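Long-range contact in deoxyribose-phosphate aldolase (Toxoplasma gondii, PDB 4EIV), which belongs to the deoxyribose-phosphate aldolase family and folds as a closed parallel beta/alpha barrel of the TIM type: residues L26-E31 with I262-F267. Sequence-based numbering, arbitrary orientation.
Sequences LLNFFE and IVRDKF
Phe29 and Arg264 are the pair with the nearest CA atoms, 5.6 Å from Phe29 CA to Arg264 CA. Residues 26-31 leave helix 17-27 and enter strand 30-34. Residues 262-266 are a loop that turns at Val263-Lys266, where Lys266 N hydrogen-bonds to Val263 O, and Phe267 begins strand 267-271. The Arg264 side chain donates every hydrogen bond between the two segments, to both the backbone and the side chain of Asn28. Its NE donates to the backbone Asn28 O at 2.9 Å, in the carbonyl plane. Its NH2 donates to Asn28 OD1 at 2.9 Å, tilted 28° from the amide carbonyl plane. A bend at chi3 (-69°) sets NE for this grip. NE also makes a weak hydrogen bond to Asn28 OD1. Beside these hydrogen bonds, Phe29 and Phe267 form an edge-to-face pair, centroids 4.8 Å apart and planes at 79°. Phe267 turns its edge to Phe29, and its CD2 sits over the centre of the Phe29 ring, 3.5 Å above the plane. Phe29 CZ lies 3.4 Å from the backbone Ile262 O and also touches Ile262 CB. Ile262 CG2 lies over one face of Phe267, toward the rim. Leu250 and Met253 of helix 243-257 pack on this cluster, and Phe267 also touches Ile234 and Ile236 of strand 233-237. Pro259 of the second subunit packs on Asn28. Backbone hydrogen bonds of Phe29 and Glu31 with Val269 continue the contact into the seam where strands 30-34 and 267-271, first and last, close the barrel.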
loop_
_atom_site.group_PDB
_atom_site.type_symbol
_atom_site.label_atom_id
_atom_site.label_comp_id
_atom_site.label_asym_id
_atom_site.label_seq_id
_atom_site.Cartn_x
_atom_site.Cartn_y
_atom_site.Cartn_z
ATOM N N LEU A 26 -8.653 0.677 -5.020
ATOM C CA LEU A 26 -9.378 -0.521 -5.443
ATOM C C LEU A 26 -8.922 -1.035 -6.819
ATOM O O LEU A 26 -8.864 -2.236 -7.020
ATOM C CB LEU A 26 -10.897 -0.277 -5.370
ATOM C CG LEU A 26 -11.456 -0.194 -3.941
ATOM C CD1 LEU A 26 -12.823 0.401 -3.927
ATOM C CD2 LEU A 26 -11.427 -1.558 -3.233
ATOM N N LEU A 27 -8.617 -0.136 -7.751
ATOM C CA LEU A 27 -8.136 -0.561 -9.072
ATOM C C LEU A 27 -6.868 -1.398 -8.917
ATOM O O LEU A 27 -6.662 -2.367 -9.629
ATOM C CB LEU A 27 -7.868 0.618 -10.006
ATOM C CG LEU A 27 -9.095 1.383 -10.507
ATOM C CD1 LEU A 27 -8.653 2.681 -11.182
ATOM C CD2 LEU A 27 -9.958 0.519 -11.470
ATOM N N ASN A 28 -6.013 -1.023 -7.966
ATOM C CA ASN A 28 -4.767 -1.732 -7.714
ATOM C C ASN A 28 -4.958 -3.167 -7.168
ATOM O O ASN A 28 -4.016 -3.948 -7.165
ATOM C CB ASN A 28 -3.932 -0.918 -6.717
ATOM C CG ASN A 28 -2.589 -1.552 -6.407
ATOM O OD1 ASN A 28 -1.790 -1.819 -7.285
ATOM N ND2 ASN A 28 -2.332 -1.776 -5.120
ATOM N N PHE A 29 -6.165 -3.465 -6.680
ATOM C CA PHE A 29 -6.519 -4.782 -6.132
ATOM C C PHE A 29 -7.486 -5.575 -7.005
ATOM O O PHE A 29 -7.755 -6.749 -6.721
ATOM C CB PHE A 29 -7.264 -4.636 -4.794
ATOM C CG PHE A 29 -6.528 -3.864 -3.747
ATOM C CD1 PHE A 29 -5.160 -4.004 -3.577
ATOM C CD2 PHE A 29 -7.237 -3.034 -2.873
ATOM C CE1 PHE A 29 -4.497 -3.296 -2.582
ATOM C CE2 PHE A 29 -6.570 -2.334 -1.866
ATOM C CZ PHE A 29 -5.198 -2.481 -1.723
ATOM N N PHE A 30 -8.001 -4.953 -8.059
ATOM C CA PHE A 30 -9.162 -5.511 -8.743
ATOM C C PHE A 30 -8.910 -6.598 -9.744
ATOM O O PHE A 30 -7.975 -6.528 -10.543
ATOM C CB PHE A 30 -9.969 -4.358 -9.406
ATOM C CG PHE A 30 -11.459 -4.599 -9.511
ATOM C CD1 PHE A 30 -12.272 -4.373 -8.419
ATOM C CD2 PHE A 30 -12.048 -5.036 -10.679
ATOM C CE1 PHE A 30 -13.615 -4.572 -8.500
ATOM C CE2 PHE A 30 -13.419 -5.242 -10.754
ATOM C CZ PHE A 30 -14.187 -5.021 -9.656
ATOM N N GLU A 31 -9.789 -7.601 -9.691
ATOM C CA GLU A 31 -9.815 -8.694 -10.660
ATOM C C GLU A 31 -11.256 -8.774 -11.162
ATOM O O GLU A 31 -12.160 -9.152 -10.427
ATOM C CB GLU A 31 -9.347 -9.997 -10.010
ATOM C CG GLU A 31 -7.872 -9.980 -9.648
ATOM C CD GLU A 31 -7.392 -11.193 -8.914
ATOM O OE1 GLU A 31 -8.190 -11.850 -8.239
ATOM O OE2 GLU A 31 -6.184 -11.501 -9.011
ATOM N N ILE A 262 -3.429 -4.978 3.097
ATOM C CA ILE A 262 -4.036 -4.566 1.833
ATOM C C ILE A 262 -2.950 -4.092 0.864
ATOM O O ILE A 262 -2.755 -2.900 0.601
ATOM C CB ILE A 262 -5.247 -3.586 2.017
ATOM C CG1 ILE A 262 -4.868 -2.351 2.846
ATOM C CG2 ILE A 262 -6.423 -4.303 2.699
ATOM C CD1 ILE A 262 -5.904 -1.230 2.761
ATOM N N VAL A 263 -2.218 -5.088 0.382
ATOM C CA VAL A 263 -1.203 -4.939 -0.656
ATOM C C VAL A 263 -1.506 -6.021 -1.698
ATOM O O VAL A 263 -1.997 -7.130 -1.360
ATOM C CB VAL A 263 0.243 -5.009 -0.124
ATOM C CG1 VAL A 263 0.490 -3.868 0.854
ATOM C CG2 VAL A 263 0.566 -6.346 0.494
ATOM N N ARG A 264 -1.243 -5.679 -2.965
ATOM C CA ARG A 264 -1.630 -6.517 -4.090
ATOM C C ARG A 264 -1.150 -7.949 -3.978
ATOM O O ARG A 264 -1.852 -8.875 -4.407
ATOM C CB ARG A 264 -1.176 -5.896 -5.431
ATOM C CG ARG A 264 -1.685 -6.638 -6.606
ATOM C CD ARG A 264 -1.083 -6.198 -7.882
ATOM N NE ARG A 264 -1.470 -4.866 -8.296
ATOM C CZ ARG A 264 -1.150 -4.362 -9.481
ATOM N NH1 ARG A 264 -0.444 -5.079 -10.350
ATOM N NH2 ARG A 264 -1.532 -3.145 -9.795
ATOM N N ASP A 265 0.036 -8.147 -3.410
ATOM C CA ASP A 265 0.590 -9.486 -3.259
ATOM C C ASP A 265 -0.255 -10.437 -2.407
ATOM O O ASP A 265 -0.270 -11.631 -2.667
ATOM C CB ASP A 265 2.016 -9.439 -2.692
ATOM C CG ASP A 265 3.057 -9.153 -3.743
ATOM O OD1 ASP A 265 2.822 -8.289 -4.609
ATOM O OD2 ASP A 265 4.125 -9.799 -3.701
ATOM N N LYS A 266 -1.052 -9.887 -1.484
ATOM C CA LYS A 266 -1.830 -10.692 -0.525
ATOM C C LYS A 266 -3.303 -10.295 -0.397
ATOM O O LYS A 266 -3.997 -10.776 0.502
ATOM C CB LYS A 266 -1.192 -10.645 0.847
ATOM C CG LYS A 266 -1.070 -9.260 1.436
ATOM C CD LYS A 266 -0.327 -9.271 2.818
ATOM C CE LYS A 266 1.135 -9.745 2.772
ATOM N NZ LYS A 266 1.793 -9.798 4.118
ATOM N N PHE A 267 -3.788 -9.458 -1.306
ATOM C CA PHE A 267 -5.152 -8.968 -1.254
ATOM C C PHE A 267 -5.660 -8.704 -2.641
ATOM O O PHE A 267 -4.951 -8.114 -3.454
ATOM C CB PHE A 267 -5.208 -7.696 -0.435
ATOM C CG PHE A 267 -6.581 -7.180 -0.272
ATOM C CD1 PHE A 267 -7.541 -7.943 0.371
ATOM C CD2 PHE A 267 -6.930 -5.933 -0.745
ATOM C CE1 PHE A 267 -8.831 -7.463 0.518
ATOM C CE2 PHE A 267 -8.218 -5.445 -0.601
ATOM C CZ PHE A 267 -9.173 -6.228 0.043
#